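Local coordinates for protein aspartokinase 1, chloroplastic (Arabidopsis thaliana, PDB 2CDQ) that catalyses the ATP-dependent phosphorylation of L-aspartate to 4-phospho-L-aspartate, the first step of the aspartate-family pathway to lysine, threonine, methionine and isoleucine, at residues A76-S89 against L126-R140. Residues are numbered along the deposited sequence; the frame is centred on the assembly and turned at random.
Sequences AGEKAVSCGVSNAS and LKGIAMMKELTLRTR
A80 and V81 pack against I129 and A130 where two helices of the amino acid kinase domain run side by side: the axes of segments 76-80 and 126-132 approach to 8.8 Å, their directions 35° apart. A76, G77, A80, G84, A88 and A130 line the seam. The CB of A80 sits 3.9 Å from I129 CG2, and A80 O receives a CA-H...O contact from A130 CA at 3.1 Å. From CB of V81 two methyls diverge: CG1, anti to the backbone N (chi1 165°), comes beside the carbonyl of K133, which follows helix 126-132 with positive phi. V81 CG2 touches both I129 CG2 and L135 CB, 3.7 Å from the latter. L135 in turn lays CD2 over the backbone of G77 and E78, while L126 brings CD2 up to the carbonyl of A76. Beyond the helix the chain turns back, V85 to A88 forming a type I turn: A88 rests CB on A130 CB at 3.8 Å, and both methyls of V85 meet CG of M131, whose bent chain also brings CE to V85 CG2. One water accepts from G84 N and can donate to A130 O or, weakly, to V81 O. At the other margin, E78 forms a salt bridge with R140 of helix 137-161, near S393 and R394 of the S-adenosylmethionine site. Carboxylate and guanidinium planes lie 22° apart, and a single oxygen takes both donors: E78 OE2 accepts from R140 NH1 at 2.9 Å and, weakly, from R140 NH2 at 3.1 Å.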
loop_
_atom_site.group_PDB
_atom_site.type_symbol
_atom_site.label_atom_id
_atom_site.label_comp_id
_atom_site.label_asym_id
_atom_site.label_seq_id
_atom_site.Cartn_x
_atom_site.Cartn_y
_atom_site.Cartn_z
ATOM N N ALA A 76 33.899 -11.353 -10.672
ATOM C CA ALA A 76 35.356 -11.177 -10.663
ATOM C C ALA A 76 35.772 -9.966 -9.825
ATOM O O ALA A 76 36.809 -9.993 -9.144
ATOM C CB ALA A 76 35.892 -11.053 -12.090
ATOM N N GLY A 77 34.953 -8.913 -9.883
ATOM C CA GLY A 77 35.155 -7.712 -9.080
ATOM C C GLY A 77 35.121 -8.010 -7.597
ATOM O O GLY A 77 36.098 -7.761 -6.892
ATOM N N GLU A 78 34.001 -8.560 -7.129
ATOM C CA GLU A 78 33.844 -8.930 -5.720
ATOM C C GLU A 78 34.990 -9.801 -5.211
ATOM O O GLU A 78 35.480 -9.586 -4.106
ATOM C CB GLU A 78 32.511 -9.644 -5.472
ATOM C CG GLU A 78 31.398 -8.761 -4.916
ATOM C CD GLU A 78 30.301 -8.481 -5.936
ATOM O OE1 GLU A 78 29.641 -9.447 -6.393
ATOM O OE2 GLU A 78 30.090 -7.292 -6.266
ATOM N N LYS A 79 35.407 -10.777 -6.017
ATOM C CA LYS A 79 36.455 -11.717 -5.618
ATOM C C LYS A 79 37.804 -11.026 -5.493
ATOM O O LYS A 79 38.565 -11.295 -4.555
ATOM C CB LYS A 79 36.537 -12.905 -6.584
ATOM C CG LYS A 79 35.576 -14.039 -6.236
ATOM C CD LYS A 79 35.868 -15.312 -7.024
ATOM C CE LYS A 79 34.780 -16.365 -6.806
ATOM N NZ LYS A 79 35.021 -17.606 -7.598
ATOM N N ALA A 80 38.083 -10.123 -6.431
ATOM C CA ALA A 80 39.320 -9.345 -6.428
ATOM C C ALA A 80 39.512 -8.553 -5.128
ATOM O O ALA A 80 40.632 -8.456 -4.623
ATOM C CB ALA A 80 39.368 -8.422 -7.635
ATOM N N VAL A 81 38.420 -8.009 -4.586
ATOM C CA VAL A 81 38.457 -7.195 -3.366
ATOM C C VAL A 81 39.193 -7.892 -2.216
ATOM O O VAL A 81 39.844 -7.229 -1.396
ATOM C CB VAL A 81 37.026 -6.763 -2.916
ATOM C CG1 VAL A 81 37.015 -6.249 -1.480
ATOM C CG2 VAL A 81 36.466 -5.703 -3.849
ATOM N N SER A 82 39.119 -9.221 -2.171
ATOM C CA SER A 82 39.654 -9.956 -1.024
ATOM C C SER A 82 40.409 -11.260 -1.323
ATOM O O SER A 82 40.446 -12.155 -0.478
ATOM C CB SER A 82 38.537 -10.202 -0.000
ATOM O OG SER A 82 37.360 -10.667 -0.641
ATOM N N CYS A 83 41.028 -11.369 -2.495
ATOM C CA CYS A 83 41.822 -12.566 -2.802
ATOM C C CYS A 83 43.342 -12.346 -2.709
ATOM O O CYS A 83 44.110 -13.310 -2.686
ATOM C CB CYS A 83 41.443 -13.144 -4.169
ATOM S SG CYS A 83 41.883 -12.098 -5.574
ATOM N N GLY A 84 43.772 -11.088 -2.653
ATOM C CA GLY A 84 45.196 -10.772 -2.669
ATOM C C GLY A 84 45.670 -10.503 -4.084
ATOM O O GLY A 84 45.035 -10.937 -5.045
ATOM N N VAL A 85 46.793 -9.799 -4.209
ATOM C CA VAL A 85 47.296 -9.350 -5.512
ATOM C C VAL A 85 47.806 -10.497 -6.376
ATOM O O VAL A 85 47.415 -10.622 -7.538
ATOM C CB VAL A 85 48.440 -8.329 -5.373
ATOM C CG1 VAL A 85 48.562 -7.498 -6.653
ATOM C CG2 VAL A 85 48.223 -7.440 -4.158
ATOM N N SER A 86 48.685 -11.319 -5.802
ATOM C CA SER A 86 49.300 -12.440 -6.518
ATOM C C SER A 86 48.258 -13.388 -7.109
ATOM O O SER A 86 48.509 -14.039 -8.129
ATOM C CB SER A 86 50.243 -13.212 -5.592
ATOM O OG SER A 86 49.575 -13.625 -4.410
ATOM N N ASN A 87 47.086 -13.430 -6.473
ATOM C CA ASN A 87 46.020 -14.372 -6.813
ATOM C C ASN A 87 45.038 -13.896 -7.884
ATOM O O ASN A 87 44.284 -14.708 -8.433
ATOM C CB ASN A 87 45.244 -14.753 -5.551
ATOM C CG ASN A 87 46.120 -15.388 -4.498
ATOM O OD1 ASN A 87 46.935 -16.266 -4.792
ATOM N ND2 ASN A 87 45.953 -14.951 -3.258
ATOM N N ALA A 88 45.052 -12.592 -8.173
ATOM C CA ALA A 88 44.098 -11.968 -9.101
ATOM C C ALA A 88 44.099 -12.592 -10.495
ATOM O O ALA A 88 43.051 -12.701 -11.137
ATOM C CB ALA A 88 44.341 -10.469 -9.195
ATOM N N SER A 89 45.281 -13.006 -10.947
ATOM C CA SER A 89 45.447 -13.660 -12.249
ATOM C C SER A 89 44.721 -15.009 -12.322
ATOM O O SER A 89 44.497 -15.536 -13.415
ATOM C CB SER A 89 46.936 -13.857 -12.553
ATOM O OG SER A 89 47.682 -12.669 -12.277
ATOM N N LEU A 126 41.570 -5.696 -12.551
ATOM C CA LEU A 126 41.297 -6.581 -11.423
ATOM C C LEU A 126 42.504 -6.661 -10.491
ATOM O O LEU A 126 42.352 -6.725 -9.270
ATOM C CB LEU A 126 40.883 -7.974 -11.911
ATOM C CG LEU A 126 39.501 -8.114 -12.560
ATOM C CD1 LEU A 126 39.419 -9.401 -13.376
ATOM C CD2 LEU A 126 38.380 -8.053 -11.521
ATOM N N LYS A 127 43.699 -6.642 -11.078
ATOM C CA LYS A 127 44.942 -6.591 -10.313
ATOM C C LYS A 127 44.953 -5.328 -9.454
ATOM O O LYS A 127 45.423 -5.347 -8.310
ATOM C CB LYS A 127 46.146 -6.618 -11.255
ATOM C CG LYS A 127 47.332 -7.441 -10.761
ATOM C CD LYS A 127 48.088 -8.042 -11.962
ATOM C CE LYS A 127 49.406 -8.722 -11.570
ATOM N NZ LYS A 127 50.538 -7.751 -11.434
ATOM N N GLY A 128 44.415 -4.242 -10.010
ATOM C CA GLY A 128 44.256 -2.982 -9.290
ATOM C C GLY A 128 43.302 -3.096 -8.113
ATOM O O GLY A 128 43.658 -2.753 -6.986
ATOM N N ILE A 129 42.093 -3.587 -8.382
ATOM C CA ILE A 129 41.084 -3.848 -7.345
ATOM C C ILE A 129 41.654 -4.742 -6.232
ATOM O O ILE A 129 41.436 -4.481 -5.047
ATOM C CB ILE A 129 39.783 -4.474 -7.952
ATOM C CG1 ILE A 129 39.221 -3.569 -9.054
ATOM C CG2 ILE A 129 38.718 -4.704 -6.873
ATOM C CD1 ILE A 129 38.271 -4.248 -10.003
ATOM N N ALA A 130 42.397 -5.775 -6.630
ATOM C CA ALA A 130 43.001 -6.728 -5.698
ATOM C C ALA A 130 43.991 -6.071 -4.749
ATOM O O ALA A 130 43.982 -6.362 -3.554
ATOM C CB ALA A 130 43.673 -7.855 -6.458
ATOM N N MET A 131 44.841 -5.198 -5.294
ATOM C CA MET A 131 45.818 -4.431 -4.508
ATOM C C MET A 131 45.162 -3.479 -3.512
ATOM O O MET A 131 45.571 -3.400 -2.350
ATOM C CB MET A 131 46.749 -3.627 -5.430
ATOM C CG MET A 131 48.190 -4.129 -5.496
ATOM S SD MET A 131 49.317 -3.375 -4.296
ATOM C CE MET A 131 48.885 -4.198 -2.756
ATOM N N MET A 132 44.139 -2.770 -3.986
ATOM C CA MET A 132 43.528 -1.673 -3.246
ATOM C C MET A 132 42.436 -2.130 -2.276
ATOM O O MET A 132 42.080 -1.391 -1.353
ATOM C CB MET A 132 42.968 -0.629 -4.223
ATOM C CG MET A 132 43.963 -0.132 -5.284
ATOM S SD MET A 132 45.441 0.675 -4.622
ATOM C CE MET A 132 44.708 2.126 -3.855
ATOM N N LYS A 133 41.914 -3.339 -2.495
ATOM C CA LYS A 133 40.804 -3.914 -1.703
ATOM C C LYS A 133 39.552 -3.025 -1.647
ATOM O O LYS A 133 38.834 -3.017 -0.647
ATOM C CB LYS A 133 41.266 -4.284 -0.287
ATOM C CG LYS A 133 42.462 -5.221 -0.244
ATOM C CD LYS A 133 42.550 -5.921 1.102
ATOM C CE LYS A 133 43.646 -6.973 1.112
ATOM N NZ LYS A 133 44.991 -6.356 1.254
ATOM N N GLU A 134 39.304 -2.294 -2.735
ATOM C CA GLU A 134 38.209 -1.320 -2.831
ATOM C C GLU A 134 37.552 -1.374 -4.210
ATOM O O GLU A 134 38.236 -1.337 -5.244
ATOM C CB GLU A 134 38.718 0.110 -2.590
ATOM C CG GLU A 134 39.183 0.422 -1.173
ATOM C CD GLU A 134 39.931 1.750 -1.070
ATOM O OE1 GLU A 134 40.246 2.156 0.073
ATOM O OE2 GLU A 134 40.206 2.383 -2.118
ATOM N N LEU A 135 36.224 -1.444 -4.216
ATOM C CA LEU A 135 35.455 -1.477 -5.453
ATOM C C LEU A 135 34.334 -0.430 -5.423
ATOM O O LEU A 135 33.241 -0.686 -4.911
ATOM C CB LEU A 135 34.909 -2.890 -5.699
ATOM C CG LEU A 135 34.199 -3.207 -7.023
ATOM C CD1 LEU A 135 35.117 -3.003 -8.225
ATOM C CD2 LEU A 135 33.644 -4.631 -7.001
ATOM N N THR A 136 34.624 0.753 -5.957
ATOM C CA THR A 136 33.645 1.835 -6.010
ATOM C C THR A 136 32.666 1.586 -7.147
ATOM O O THR A 136 32.981 0.850 -8.085
ATOM C CB THR A 136 34.311 3.211 -6.238
ATOM O OG1 THR A 136 35.067 3.181 -7.457
ATOM C CG2 THR A 136 35.227 3.582 -5.070
ATOM N N LEU A 137 31.492 2.213 -7.066
ATOM C CA LEU A 137 30.484 2.132 -8.131
ATOM C C LEU A 137 31.004 2.716 -9.446
ATOM O O LEU A 137 30.603 2.281 -10.521
ATOM C CB LEU A 137 29.162 2.808 -7.719
ATOM C CG LEU A 137 28.512 2.512 -6.353
ATOM C CD1 LEU A 137 27.161 3.228 -6.246
ATOM C CD2 LEU A 137 28.345 1.008 -6.077
ATOM N N ARG A 138 31.904 3.693 -9.356
ATOM C CA ARG A 138 32.585 4.218 -10.538
ATOM C C ARG A 138 33.413 3.120 -11.233
ATOM O O ARG A 138 33.374 2.993 -12.462
ATOM C CB ARG A 138 33.467 5.420 -10.169
ATOM C CG ARG A 138 34.154 6.092 -11.351
ATOM C CD ARG A 138 35.393 6.862 -10.920
ATOM N NE ARG A 138 35.964 7.639 -12.025
ATOM C CZ ARG A 138 35.797 8.951 -12.201
ATOM N NH1 ARG A 138 35.073 9.671 -11.345
ATOM N NH2 ARG A 138 36.362 9.553 -13.241
ATOM N N THR A 139 34.151 2.336 -10.446
ATOM C CA THR A 139 34.978 1.257 -10.986
ATOM C C THR A 139 34.084 0.150 -11.525
ATOM O O THR A 139 34.327 -0.391 -12.608
ATOM C CB THR A 139 35.951 0.680 -9.923
ATOM O OG1 THR A 139 36.821 1.718 -9.450
ATOM C CG2 THR A 139 36.794 -0.449 -10.510
ATOM N N ARG A 140 33.043 -0.161 -10.757
ATOM C CA ARG A 140 32.074 -1.194 -11.099
ATOM C C ARG A 140 31.514 -0.968 -12.503
ATOM O O ARG A 140 31.396 -1.912 -13.287
ATOM C CB ARG A 140 30.957 -1.221 -10.049
ATOM C CG ARG A 140 30.092 -2.473 -10.061
ATOM C CD ARG A 140 29.054 -2.462 -8.929
ATOM N NE ARG A 140 29.659 -2.790 -7.637
ATOM C CZ ARG A 140 29.579 -3.980 -7.047
ATOM N NH1 ARG A 140 28.903 -4.970 -7.621
ATOM N NH2 ARG A 140 30.173 -4.181 -5.876
HETATM O O HOH W 1 42.713 -8.475 -2.048
#